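Local coordinates for homoserine kinase (Cytophaga hutchinsonii, PDB 4P52), which probably transfers a phosphate group from ATP to the side-chain hydroxyl of L-homoserine, a step on the route to threonine, at residues A[37-42]-A[246-251]; A[57-62]-A[103-108]; A[140-145]-A[168-173]; A[160-165]-A[177-182]. All blocks are in the same frame, centred on the assembly; numbering follows the deposited sequence.

Contact 1 encloses the other three along the chain: it brings the loop after strand 26-36 against the end of helix 241-247, over 200 residues later, and so ties an early loop to the C-terminal family region of the GHMP kinase. Contact 2 follows, a strand pair whose centre lies about 41 Å from that of contact 1, on the opposite side of the chain's centre. Contacts 3 and 4 interlock along the sequence and fix the two ends of helix 162-170, their centres about 13 Å apart. Contact 1 touches both, through Val-38 on Phe-173 and Asn-37 beside Asp-163. Contacts 2 and 4 share the mixed sheet without meeting.

Contact 1 (A[37-42]-A[246-251])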
loop_
_atom_site.group_PDB
_atom_site.type_symbol
_atom_site.label_atom_id
_atom_site.label_comp_id
_atom_site.label_asym_id
_atom_site.label_seq_id
_atom_site.Cartn_x
_atom_site.Cartn_y
_atom_site.Cartn_z
ATOM N N ASN A 37 -0.192 -12.190 -5.657
ATOM C CA ASN A 37 0.284 -10.963 -6.292
ATOM C C ASN A 37 -0.808 -9.971 -6.659
ATOM O O ASN A 37 -0.700 -8.775 -6.341
ATOM C CB ASN A 37 1.248 -11.277 -7.423
ATOM C CG ASN A 37 2.361 -12.214 -6.955
ATOM O OD1 ASN A 37 2.777 -12.171 -5.782
ATOM N ND2 ASN A 37 2.811 -13.085 -7.832
ATOM N N VAL A 38 -1.890 -10.437 -7.262
ATOM C CA VAL A 38 -3.037 -9.540 -7.511
ATOM C C VAL A 38 -2.552 -8.224 -8.161
ATOM O O VAL A 38 -2.768 -7.126 -7.636
ATOM C CB VAL A 38 -3.867 -9.273 -6.219
ATOM C CG1 VAL A 38 -5.169 -8.539 -6.525
ATOM C CG2 VAL A 38 -4.158 -10.572 -5.464
ATOM N N SER A 39 -1.855 -8.344 -9.287
ATOM C CA SER A 39 -1.308 -7.164 -9.962
ATOM C C SER A 39 -0.121 -6.517 -9.210
ATOM O O SER A 39 1.004 -7.053 -9.193
ATOM C CB SER A 39 -2.416 -6.131 -10.220
ATOM O OG SER A 39 -1.969 -5.184 -11.159
ATOM N N CYS A 40 -0.359 -5.368 -8.592
ATOM C CA CYS A 40 0.765 -4.583 -8.099
ATOM C C CYS A 40 1.322 -5.106 -6.770
ATOM O O CYS A 40 2.451 -4.789 -6.414
ATOM C CB CYS A 40 0.379 -3.116 -7.978
ATOM S SG CYS A 40 -1.066 -2.915 -6.916
ATOM N N GLY A 41 0.558 -5.939 -6.073
ATOM C CA GLY A 41 0.940 -6.393 -4.751
ATOM C C GLY A 41 1.792 -7.644 -4.727
ATOM O O GLY A 41 1.524 -8.573 -3.941
ATOM N N PHE A 42 2.838 -7.668 -5.550
ATOM C CA PHE A 42 3.759 -8.802 -5.602
ATOM C C PHE A 42 4.234 -9.254 -4.211
ATOM O O PHE A 42 4.769 -8.450 -3.441
ATOM C CB PHE A 42 4.959 -8.468 -6.486
ATOM C CG PHE A 42 5.922 -9.602 -6.633
ATOM C CD1 PHE A 42 5.575 -10.741 -7.381
ATOM C CD2 PHE A 42 7.177 -9.562 -6.010
ATOM C CE1 PHE A 42 6.480 -11.809 -7.485
ATOM C CE2 PHE A 42 8.080 -10.619 -6.133
ATOM C CZ PHE A 42 7.731 -11.746 -6.872
ATOM N N ARG A 246 -7.623 1.582 -11.675
ATOM C CA ARG A 246 -6.444 2.391 -11.926
ATOM C C ARG A 246 -5.231 1.877 -11.157
ATOM O O ARG A 246 -4.119 1.967 -11.649
ATOM C CB ARG A 246 -6.726 3.857 -11.602
ATOM C CG ARG A 246 -7.276 4.695 -12.759
ATOM C CD ARG A 246 -7.716 6.065 -12.247
ATOM N NE ARG A 246 -8.130 5.957 -10.840
ATOM C CZ ARG A 246 -9.018 6.735 -10.231
ATOM N NH1 ARG A 246 -9.617 7.702 -10.908
ATOM N NH2 ARG A 246 -9.313 6.534 -8.944
ATOM N N SER A 247 -5.461 1.321 -9.972
ATOM C CA SER A 247 -4.406 0.760 -9.137
ATOM C C SER A 247 -3.834 -0.582 -9.585
ATOM O O SER A 247 -2.752 -0.978 -9.131
ATOM C CB SER A 247 -4.882 0.619 -7.702
ATOM O OG SER A 247 -5.026 1.916 -7.172
HETATM N N MSE A 248 -4.528 -1.283 -10.471
HETATM C CA MSE A 248 -4.024 -2.562 -10.921
HETATM C C MSE A 248 -3.103 -2.438 -12.094
HETATM O O MSE A 248 -3.406 -2.939 -13.177
HETATM C CB MSE A 248 -5.210 -3.374 -11.295
HETATM C CG MSE A 248 -5.653 -4.026 -10.011
HETATM SE SE MSE A 248 -7.281 -4.977 -10.544
HETATM C CE MSE A 248 -6.331 -6.610 -11.165
ATOM N N GLN A 249 -1.983 -1.756 -11.881
ATOM C CA GLN A 249 -0.902 -1.620 -12.855
ATOM C C GLN A 249 0.317 -2.222 -12.190
ATOM O O GLN A 249 0.621 -1.914 -11.025
ATOM C CB GLN A 249 -0.590 -0.155 -13.196
ATOM C CG GLN A 249 -1.721 0.726 -13.701
ATOM C CD GLN A 249 -2.548 0.064 -14.793
ATOM O OE1 GLN A 249 -2.015 -0.623 -15.670
ATOM N NE2 GLN A 249 -3.868 0.261 -14.741
ATOM N N ASP A 250 1.014 -3.091 -12.909
ATOM C CA ASP A 250 2.217 -3.684 -12.377
ATOM C C ASP A 250 3.328 -3.335 -13.323
ATOM O O ASP A 250 3.346 -3.789 -14.450
ATOM C CB ASP A 250 2.040 -5.191 -12.228
ATOM C CG ASP A 250 3.328 -5.908 -11.801
ATOM O OD1 ASP A 250 4.351 -5.247 -11.420
ATOM O OD2 ASP A 250 3.307 -7.161 -11.865
ATOM N N HIS A 251 4.259 -2.515 -12.872
ATOM C CA HIS A 251 5.318 -2.061 -13.769
ATOM C C HIS A 251 6.653 -2.805 -13.605
ATOM O O HIS A 251 7.623 -2.506 -14.291
ATOM C CB HIS A 251 5.483 -0.538 -13.654
ATOM C CG HIS A 251 4.352 0.226 -14.269
ATOM N ND1 HIS A 251 3.753 -0.160 -15.457
ATOM C CD2 HIS A 251 3.705 1.344 -13.863
ATOM C CE1 HIS A 251 2.784 0.686 -15.755
ATOM N NE2 HIS A 251 2.735 1.609 -14.806
HETATM O O HOH W 1 -2.939 -5.669 -13.753
#
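A serine with positive phi, Ser-39 (71°), sits in the turn that meets Met-248, a selenomethionine, and the two residues are joined through a water molecule. The water lies at hydrogen-bonding distance from both, 2.8 Å from Ser-39 OG and 2.8 Å from Met-248 O. The hydroxyl itself lies over the peptide that follows Met-248, while Ser-39 CB rests on the side chain of the selenomethionine, 3.9 Å from Met-248 CG. Val-38 to Gly-41 form a type II' beta turn, with Ser-39 at its second position. Opposite it the chain leaves helix 241-247 in an inverse gamma turn centred on Met-248. In the GHMP kinase fold this places the loop between strands 26-36 and 45-49 against the C-terminal family region. Cys-40 extends the contact along the emerging chain: its CB lies 3.3 Å from Gln-249 O, and chi1 of 56° sets SG between backbone N and carbonyl carbon, facing Ser-247 O at 3.4 Å. Asp-250 CB packs on the Ser-39 peptide, 3.7 Å from Ser-39 O, but its carboxylate is engaged further on, by backbone N-H groups of Ile-252, Val-253 and Glu-254 and by Gln-225 of helix 219-237.

Contact 2 (A[57-62]-A[103-108]); sequences LLRLSD and GIEIEL
Arg-59 and Glu-107 form a salt bridge diagonally across two antiparallel strands, with Arg-59 NE 3.0 Å from Glu-107 OE2. The oxygen lies close to the guanidinium plane, yet the N-H reaches it from above the carboxylate plane, since the two flat groups are turned 52° apart. A weak second bond runs from NH2 to the same oxygen. The arginine, extended from CG to NE, lays its guanidinium over Leu-57, whose CD2 sits 3.6 Å from that plane near the rim. Putting an alanine here would probably leave the Glu-107 carboxylate without its charged mate and uncover Leu-57 CD2. Beneath these side chains the backbones are paired regularly. Leu-57 with Glu-107 and Arg-59 with Glu-105 are hydrogen-bonded pairs, each linked in both directions; at the strand end Ser-61 N donates to Gly-103 O at 2.9 Å, from well above the carbonyl plane. Glu-105, on the same face, is claimed by Arg-67 of the next strand. The other face is aliphatic: Leu-58 CD2 lies alongside Ile-106 CG1 at 3.6 Å, and Leu-60 CD2 meets Ile-104 CD1 at 3.8 Å. Helices 86-98 and 120-135 cover this apolar face. Strand 66-72 runs parallel to 103-110 on its far side, and helix 86-98 connects the two in the left-handed beta-alpha-beta crossover known from the ribosomal S5 domain 2-like fold of GHMP kinases, while strand 26-36 flanks strand 52-61.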
loop_
_atom_site.group_PDB
_atom_site.type_symbol
_atom_site.label_atom_id
_atom_site.label_comp_id
_atom_site.label_asym_id
_atom_site.label_seq_id
_atom_site.Cartn_x
_atom_site.Cartn_y
_atom_site.Cartn_z
ATOM N N LEU A 57 -7.563 -36.670 2.215
ATOM C CA LEU A 57 -8.265 -37.585 3.096
ATOM C C LEU A 57 -7.259 -38.141 4.099
ATOM O O LEU A 57 -6.177 -38.565 3.696
ATOM C CB LEU A 57 -8.916 -38.706 2.283
ATOM C CG LEU A 57 -9.812 -39.698 3.058
ATOM C CD1 LEU A 57 -10.954 -40.262 2.206
ATOM C CD2 LEU A 57 -8.967 -40.824 3.626
ATOM N N LEU A 58 -7.586 -38.123 5.389
ATOM C CA LEU A 58 -6.712 -38.684 6.412
ATOM C C LEU A 58 -7.456 -39.779 7.122
ATOM O O LEU A 58 -8.626 -39.577 7.429
ATOM C CB LEU A 58 -6.356 -37.634 7.453
ATOM C CG LEU A 58 -5.682 -36.347 6.988
ATOM C CD1 LEU A 58 -5.158 -35.644 8.219
ATOM C CD2 LEU A 58 -4.541 -36.604 6.018
ATOM N N ARG A 59 -6.809 -40.915 7.393
ATOM C CA ARG A 59 -7.390 -41.925 8.284
ATOM C C ARG A 59 -6.457 -42.170 9.445
ATOM O O ARG A 59 -5.240 -42.069 9.301
ATOM C CB ARG A 59 -7.635 -43.279 7.600
ATOM C CG ARG A 59 -8.039 -43.215 6.152
ATOM C CD ARG A 59 -8.183 -44.602 5.526
ATOM N NE ARG A 59 -8.805 -44.480 4.195
ATOM C CZ ARG A 59 -10.129 -44.320 3.963
ATOM N NH1 ARG A 59 -11.038 -44.268 4.954
ATOM N NH2 ARG A 59 -10.567 -44.216 2.711
ATOM N N LEU A 60 -7.029 -42.529 10.586
ATOM C CA LEU A 60 -6.246 -42.924 11.735
ATOM C C LEU A 60 -5.690 -44.328 11.515
ATOM O O LEU A 60 -6.383 -45.193 10.980
ATOM C CB LEU A 60 -7.113 -42.909 12.992
ATOM C CG LEU A 60 -7.676 -41.537 13.328
ATOM C CD1 LEU A 60 -8.629 -41.680 14.506
ATOM C CD2 LEU A 60 -6.560 -40.531 13.604
ATOM N N SER A 61 -4.447 -44.555 11.930
ATOM C CA SER A 61 -3.834 -45.864 11.804
ATOM C C SER A 61 -3.224 -46.316 13.128
ATOM O O SER A 61 -2.623 -45.514 13.863
ATOM C CB SER A 61 -2.791 -45.846 10.684
ATOM O OG SER A 61 -2.296 -47.147 10.411
ATOM N N ASP A 62 -3.404 -47.598 13.442
ATOM C CA ASP A 62 -2.738 -48.209 14.596
ATOM C C ASP A 62 -1.242 -48.396 14.337
ATOM O O ASP A 62 -0.446 -48.394 15.274
ATOM C CB ASP A 62 -3.407 -49.529 14.986
ATOM C CG ASP A 62 -4.693 -49.319 15.790
ATOM O OD1 ASP A 62 -5.112 -48.153 15.963
ATOM O OD2 ASP A 62 -5.291 -50.313 16.261
ATOM N N GLY A 103 -0.647 -42.748 14.290
ATOM C CA GLY A 103 -0.475 -43.124 12.890
ATOM C C GLY A 103 -1.508 -42.437 12.005
ATOM O O GLY A 103 -2.683 -42.311 12.387
ATOM N N ILE A 104 -1.071 -41.981 10.832
ATOM C CA ILE A 104 -1.932 -41.295 9.897
ATOM C C ILE A 104 -1.625 -41.774 8.491
ATOM O O ILE A 104 -0.458 -41.769 8.087
ATOM C CB ILE A 104 -1.684 -39.767 9.916
ATOM C CG1 ILE A 104 -2.091 -39.128 11.243
ATOM C CG2 ILE A 104 -2.409 -39.088 8.774
ATOM C CD1 ILE A 104 -3.560 -39.248 11.613
ATOM N N GLU A 105 -2.657 -42.184 7.750
ATOM C CA GLU A 105 -2.525 -42.409 6.310
ATOM C C GLU A 105 -3.147 -41.258 5.566
ATOM O O GLU A 105 -4.219 -40.777 5.943
ATOM C CB GLU A 105 -3.223 -43.677 5.880
ATOM C CG GLU A 105 -2.678 -44.941 6.511
ATOM C CD GLU A 105 -3.502 -46.177 6.160
ATOM O OE1 GLU A 105 -4.691 -46.038 5.759
ATOM O OE2 GLU A 105 -2.956 -47.298 6.291
ATOM N N ILE A 106 -2.492 -40.838 4.490
ATOM C CA ILE A 106 -2.936 -39.723 3.684
ATOM C C ILE A 106 -3.240 -40.216 2.292
ATOM O O ILE A 106 -2.427 -40.891 1.701
ATOM C CB ILE A 106 -1.819 -38.654 3.581
ATOM C CG1 ILE A 106 -1.429 -38.163 4.980
ATOM C CG2 ILE A 106 -2.212 -37.506 2.642
ATOM C CD1 ILE A 106 -0.063 -37.533 5.054
ATOM N N GLU A 107 -4.414 -39.885 1.773
ATOM C CA GLU A 107 -4.725 -40.035 0.366
ATOM C C GLU A 107 -4.880 -38.614 -0.153
ATOM O O GLU A 107 -5.675 -37.844 0.373
ATOM C CB GLU A 107 -6.015 -40.825 0.164
ATOM C CG GLU A 107 -5.914 -42.291 0.556
ATOM C CD GLU A 107 -7.260 -42.956 0.865
ATOM O OE1 GLU A 107 -8.303 -42.480 0.359
ATOM O OE2 GLU A 107 -7.285 -43.964 1.626
ATOM N N LEU A 108 -4.108 -38.251 -1.170
ATOM C CA LEU A 108 -4.164 -36.894 -1.708
ATOM C C LEU A 108 -4.739 -36.875 -3.111
ATOM O O LEU A 108 -4.280 -37.604 -3.971
ATOM C CB LEU A 108 -2.771 -36.262 -1.680
ATOM C CG LEU A 108 -2.525 -35.024 -2.560
ATOM C CD1 LEU A 108 -3.420 -33.826 -2.227
ATOM C CD2 LEU A 108 -1.059 -34.613 -2.476
#

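Contact 3 (A[140-145]-A[168-173])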
loop_
_atom_site.group_PDB
_atom_site.type_symbol
_atom_site.label_atom_id
_atom_site.label_comp_id
_atom_site.label_asym_id
_atom_site.label_seq_id
_atom_site.Cartn_x
_atom_site.Cartn_y
_atom_site.Cartn_z
HETATM N N MSE A 140 -6.080 -26.943 18.218
HETATM C CA MSE A 140 -5.494 -25.641 17.928
HETATM C C MSE A 140 -6.489 -24.790 17.194
HETATM O O MSE A 140 -7.373 -25.292 16.483
HETATM C CB MSE A 140 -4.314 -25.857 17.016
HETATM C CG MSE A 140 -3.198 -26.624 17.686
HETATM SE SE MSE A 140 -1.533 -26.037 16.816
HETATM C CE MSE A 140 -0.908 -24.951 18.358
ATOM N N GLU A 141 -6.360 -23.482 17.367
ATOM C CA GLU A 141 -7.156 -22.530 16.606
ATOM C C GLU A 141 -6.695 -22.489 15.163
ATOM O O GLU A 141 -5.499 -22.551 14.891
ATOM C CB GLU A 141 -7.034 -21.147 17.216
ATOM C CG GLU A 141 -7.977 -20.908 18.374
ATOM C CD GLU A 141 -7.673 -19.597 19.062
ATOM O OE1 GLU A 141 -6.494 -19.372 19.427
ATOM O OE2 GLU A 141 -8.610 -18.787 19.226
ATOM N N VAL A 142 -7.651 -22.374 14.247
ATOM C CA VAL A 142 -7.363 -22.315 12.805
ATOM C C VAL A 142 -6.276 -21.279 12.508
ATOM O O VAL A 142 -5.303 -21.573 11.797
ATOM C CB VAL A 142 -8.649 -22.110 11.960
ATOM C CG1 VAL A 142 -8.315 -21.830 10.502
ATOM C CG2 VAL A 142 -9.567 -23.335 12.081
ATOM N N LYS A 143 -6.432 -20.091 13.091
ATOM C CA LYS A 143 -5.397 -19.067 13.101
ATOM C C LYS A 143 -3.991 -19.674 13.225
ATOM O O LYS A 143 -3.104 -19.364 12.427
ATOM C CB LYS A 143 -5.652 -18.075 14.256
ATOM C CG LYS A 143 -4.464 -17.179 14.600
ATOM C CD LYS A 143 -4.642 -16.414 15.917
ATOM C CE LYS A 143 -3.279 -15.914 16.411
ATOM N NZ LYS A 143 -3.298 -14.631 17.174
ATOM N N ASP A 144 -3.800 -20.540 14.222
ATOM C CA ASP A 144 -2.474 -21.001 14.595
ATOM C C ASP A 144 -1.932 -22.114 13.728
ATOM O O ASP A 144 -0.801 -22.551 13.942
ATOM C CB ASP A 144 -2.447 -21.407 16.061
ATOM C CG ASP A 144 -2.561 -20.204 16.992
ATOM O OD1 ASP A 144 -1.675 -19.314 16.915
ATOM O OD2 ASP A 144 -3.546 -20.141 17.774
ATOM N N LEU A 145 -2.716 -22.567 12.743
ATOM C CA LEU A 145 -2.231 -23.590 11.824
ATOM C C LEU A 145 -1.285 -23.046 10.769
ATOM O O LEU A 145 -0.505 -23.821 10.178
ATOM C CB LEU A 145 -3.370 -24.334 11.153
ATOM C CG LEU A 145 -4.412 -24.934 12.096
ATOM C CD1 LEU A 145 -5.510 -25.588 11.273
ATOM C CD2 LEU A 145 -3.781 -25.904 13.095
ATOM N N CYS A 168 -5.611 -19.209 1.568
ATOM C CA CYS A 168 -6.069 -20.548 1.390
ATOM C C CYS A 168 -6.649 -21.073 2.712
ATOM O O CYS A 168 -7.757 -21.611 2.750
ATOM C CB CYS A 168 -4.935 -21.448 0.907
ATOM S SG CYS A 168 -5.557 -23.117 0.650
ATOM N N LEU A 169 -5.892 -20.903 3.781
ATOM C CA LEU A 169 -6.285 -21.373 5.089
ATOM C C LEU A 169 -7.383 -20.531 5.722
ATOM O O LEU A 169 -8.255 -21.067 6.378
ATOM C CB LEU A 169 -5.065 -21.425 6.020
ATOM C CG LEU A 169 -5.294 -21.759 7.494
ATOM C CD1 LEU A 169 -5.828 -23.181 7.734
ATOM C CD2 LEU A 169 -3.994 -21.520 8.252
ATOM N N TYR A 170 -7.332 -19.220 5.542
ATOM C CA TYR A 170 -8.218 -18.330 6.267
ATOM C C TYR A 170 -9.413 -17.962 5.460
ATOM O O TYR A 170 -10.375 -17.451 6.005
ATOM C CB TYR A 170 -7.512 -17.039 6.649
ATOM C CG TYR A 170 -6.407 -17.213 7.646
ATOM C CD1 TYR A 170 -6.472 -18.176 8.638
ATOM C CD2 TYR A 170 -5.290 -16.391 7.612
ATOM C CE1 TYR A 170 -5.439 -18.334 9.555
ATOM C CE2 TYR A 170 -4.262 -16.535 8.528
ATOM C CZ TYR A 170 -4.348 -17.500 9.500
ATOM O OH TYR A 170 -3.323 -17.612 10.409
ATOM N N GLY A 171 -9.353 -18.185 4.152
ATOM C CA GLY A 171 -10.366 -17.636 3.255
ATOM C C GLY A 171 -10.203 -16.141 3.063
ATOM O O GLY A 171 -9.508 -15.468 3.823
ATOM N N GLY A 172 -10.819 -15.633 2.007
ATOM C CA GLY A 172 -10.930 -14.207 1.818
ATOM C C GLY A 172 -9.744 -13.590 1.127
ATOM O O GLY A 172 -8.993 -14.268 0.399
ATOM N N PHE A 173 -9.588 -12.293 1.374
ATOM C CA PHE A 173 -8.562 -11.483 0.767
ATOM C C PHE A 173 -7.575 -11.028 1.841
ATOM O O PHE A 173 -7.968 -10.465 2.858
ATOM C CB PHE A 173 -9.213 -10.272 0.109
ATOM C CG PHE A 173 -8.318 -9.583 -0.851
ATOM C CD1 PHE A 173 -7.198 -8.895 -0.395
ATOM C CD2 PHE A 173 -8.577 -9.645 -2.225
ATOM C CE1 PHE A 173 -6.332 -8.282 -1.285
ATOM C CE2 PHE A 173 -7.709 -9.039 -3.131
ATOM C CZ PHE A 173 -6.582 -8.356 -2.650
#
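With CG opposite the carbonyl carbon (chi1 -67°), Tyr-170 swings its ring out from the end of helix 162-170 to Lys-143, while the preceding Leu-169, whose CG lies opposite the backbone N (chi1 174°), reaches Val-142 and Leu-145. Within the N-terminal domain of the GHMP kinase fold, two neighbouring residues of one helix end thus grip the loop that links helix 120-135 to helix 146-157, one by a polar bond and one by packing. Tyr-170 OH donates to Lys-143 O at 2.7 Å, in the carbonyl plane and on a lone pair. The acceptor also lies in the plane of the ring, at its edge, so the hydroxyl end of the phenol meets the loop; behind the hydroxyl, Tyr-170 CE1 stands 3.6 Å from Lys-143 CA. A phenylalanine in place of this tyrosine would probably keep the ring contact but leave Lys-143 O without its hydroxyl partner. The loop offers a compact target because its backbone is wound up: Asp-144 N bonds to Glu-141 O, and Leu-145 N to Val-142 O at 2.9 Å. Just beyond Tyr-170 the helix stops at Gly-171, which has positive phi, and Lys-186 bonds to the Tyr-170 carbonyl. Leu-169 also lies on Val-126 and Leu-146, between the two helices that the loop connects. The side chains of Val-142 and Leu-169 run past one another pointing opposite ways, Val-142 CG1 passing 4.0 Å from Leu-169 CD1, while Leu-169 CD2 settles 4.1 Å from Leu-145 CB.

Contact 4 (A[160-165]-A[177-182]); sequences AHADNV and RSYDPL
Tyr-179 reaches with its hydroxyl to the start of helix 162-170, where Tyr-179 OH accepts the N-H of Ala-162 at 3.0 Å. The bond is bent, 133° at the hydrogen. His-161 CA lies at the ring edge, near its plane, 3.5 Å from Tyr-179 OH, and the imidazole of His-161 in turn presents its edge to that oxygen. The methyl of Ala-162 touches two side chains of the other segment, 3.9 Å from Tyr-179 CE2 and 4.0 Å from Leu-182 CD1. In this way the turn between antiparallel strands 173-178 and 183-187 meets the N-terminus of helix 162-170. His-161 occupies the N-cap position, its carbonyl taking the N-H groups of Asn-164 and Val-165, whereas the Ala-162 N-H, in the first turn, finds its acceptor on the connection between the two strands. That connection is shaped by a classic beta bulge, Arg-177 and Ser-178 facing Asp-183, and by the cis peptide before Pro-181; Ser-178 OG donates to Pro-181 O across the turn. Arg-177 makes a salt bridge with Asp-183 and reaches Asn-228 of the second subunit. Tyr-179 is poorly ordered, and Ala-160 O comes obliquely to within 3.6 Å of Tyr-179 CE2.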
loop_
_atom_site.group_PDB
_atom_site.type_symbol
_atom_site.label_atom_id
_atom_site.label_comp_id
_atom_site.label_asym_id
_atom_site.label_seq_id
_atom_site.Cartn_x
_atom_site.Cartn_y
_atom_site.Cartn_z
ATOM N N ALA A 160 8.274 -20.853 0.828
ATOM C CA ALA A 160 6.866 -20.745 1.263
ATOM C C ALA A 160 6.223 -19.410 0.900
ATOM O O ALA A 160 6.841 -18.355 1.060
ATOM C CB ALA A 160 6.739 -21.006 2.756
ATOM N N HIS A 161 4.984 -19.444 0.407
ATOM C CA HIS A 161 4.324 -18.192 0.006
ATOM C C HIS A 161 3.081 -17.892 0.811
ATOM O O HIS A 161 2.032 -18.473 0.565
ATOM C CB HIS A 161 4.031 -18.151 -1.498
ATOM C CG HIS A 161 5.262 -18.082 -2.347
ATOM N ND1 HIS A 161 5.711 -19.151 -3.098
ATOM C CD2 HIS A 161 6.151 -17.078 -2.546
ATOM C CE1 HIS A 161 6.813 -18.804 -3.736
ATOM N NE2 HIS A 161 7.103 -17.553 -3.419
ATOM N N ALA A 162 3.203 -16.973 1.765
ATOM C CA ALA A 162 2.108 -16.637 2.657
ATOM C C ALA A 162 0.935 -16.047 1.921
ATOM O O ALA A 162 -0.209 -16.226 2.336
ATOM C CB ALA A 162 2.561 -15.711 3.748
ATOM N N ASP A 163 1.198 -15.362 0.815
ATOM C CA ASP A 163 0.099 -14.806 0.040
ATOM C C ASP A 163 -0.671 -15.864 -0.741
ATOM O O ASP A 163 -1.741 -15.579 -1.273
ATOM C CB ASP A 163 0.530 -13.650 -0.853
ATOM C CG ASP A 163 1.517 -14.054 -1.933
ATOM O OD1 ASP A 163 1.956 -15.240 -1.999
ATOM O OD2 ASP A 163 1.862 -13.141 -2.726
ATOM N N ASN A 164 -0.151 -17.091 -0.776
ATOM C CA ASN A 164 -0.987 -18.247 -1.163
ATOM C C ASN A 164 -1.580 -18.949 0.067
ATOM O O ASN A 164 -2.793 -19.159 0.145
ATOM C CB ASN A 164 -0.203 -19.258 -1.984
ATOM C CG ASN A 164 0.212 -18.725 -3.338
ATOM O OD1 ASN A 164 1.405 -18.602 -3.601
ATOM N ND2 ASN A 164 -0.756 -18.443 -4.218
ATOM N N VAL A 165 -0.716 -19.282 1.025
ATOM C CA VAL A 165 -1.083 -20.107 2.155
ATOM C C VAL A 165 -2.124 -19.446 3.063
ATOM O O VAL A 165 -3.116 -20.085 3.405
ATOM C CB VAL A 165 0.150 -20.509 2.991
ATOM C CG1 VAL A 165 -0.261 -21.422 4.118
ATOM C CG2 VAL A 165 1.165 -21.263 2.147
ATOM N N ARG A 177 1.791 -8.338 5.410
ATOM C CA ARG A 177 2.454 -7.096 5.679
ATOM C C ARG A 177 3.957 -7.306 5.911
ATOM O O ARG A 177 4.752 -6.434 5.579
ATOM C CB ARG A 177 1.787 -6.460 6.889
ATOM C CG ARG A 177 2.094 -4.997 7.097
ATOM C CD ARG A 177 2.706 -4.862 8.464
ATOM N NE ARG A 177 4.162 -4.747 8.407
ATOM C CZ ARG A 177 5.000 -5.185 9.345
ATOM N NH1 ARG A 177 4.552 -5.828 10.403
ATOM N NH2 ARG A 177 6.307 -4.998 9.210
ATOM N N SER A 178 4.324 -8.454 6.480
ATOM C CA SER A 178 5.712 -8.847 6.699
ATOM C C SER A 178 5.825 -10.377 6.765
ATOM O O SER A 178 4.876 -11.038 7.183
ATOM C CB SER A 178 6.225 -8.204 7.991
ATOM O OG SER A 178 7.485 -8.720 8.390
ATOM N N TYR A 179 6.967 -10.934 6.337
ATOM C CA TYR A 179 7.254 -12.392 6.431
ATOM C C TYR A 179 7.948 -12.716 7.741
ATOM O O TYR A 179 7.663 -13.734 8.364
ATOM C CB TYR A 179 8.100 -12.913 5.258
ATOM C CG TYR A 179 7.288 -13.439 4.081
ATOM C CD1 TYR A 179 6.743 -12.554 3.126
ATOM C CD2 TYR A 179 7.061 -14.824 3.899
ATOM C CE1 TYR A 179 5.992 -13.025 2.040
ATOM C CE2 TYR A 179 6.313 -15.304 2.804
ATOM C CZ TYR A 179 5.779 -14.404 1.879
ATOM O OH TYR A 179 5.033 -14.841 0.787
ATOM N N ASP A 180 8.865 -11.860 8.164
ATOM C CA ASP A 180 9.527 -12.051 9.445
ATOM C C ASP A 180 9.529 -10.738 10.255
ATOM O O ASP A 180 10.268 -9.795 9.937
ATOM C CB ASP A 180 10.939 -12.630 9.254
ATOM C CG ASP A 180 11.521 -13.208 10.544
ATOM O OD1 ASP A 180 10.748 -13.599 11.444
ATOM O OD2 ASP A 180 12.762 -13.279 10.658
ATOM N N PRO A 181 8.673 -10.670 11.295
ATOM C CA PRO A 181 7.771 -11.770 11.707
ATOM C C PRO A 181 6.541 -11.851 10.800
ATOM O O PRO A 181 6.234 -10.889 10.095
ATOM C CB PRO A 181 7.378 -11.381 13.131
ATOM C CG PRO A 181 7.480 -9.879 13.155
ATOM C CD PRO A 181 8.476 -9.448 12.107
ATOM N N LEU A 182 5.850 -12.984 10.810
ATOM C CA LEU A 182 4.736 -13.199 9.888
ATOM C C LEU A 182 3.534 -12.366 10.310
ATOM O O LEU A 182 2.960 -12.572 11.388
ATOM C CB LEU A 182 4.395 -14.680 9.814
ATOM C CG LEU A 182 3.496 -15.197 8.687
ATOM C CD1 LEU A 182 3.800 -14.555 7.335
ATOM C CD2 LEU A 182 3.613 -16.716 8.618
#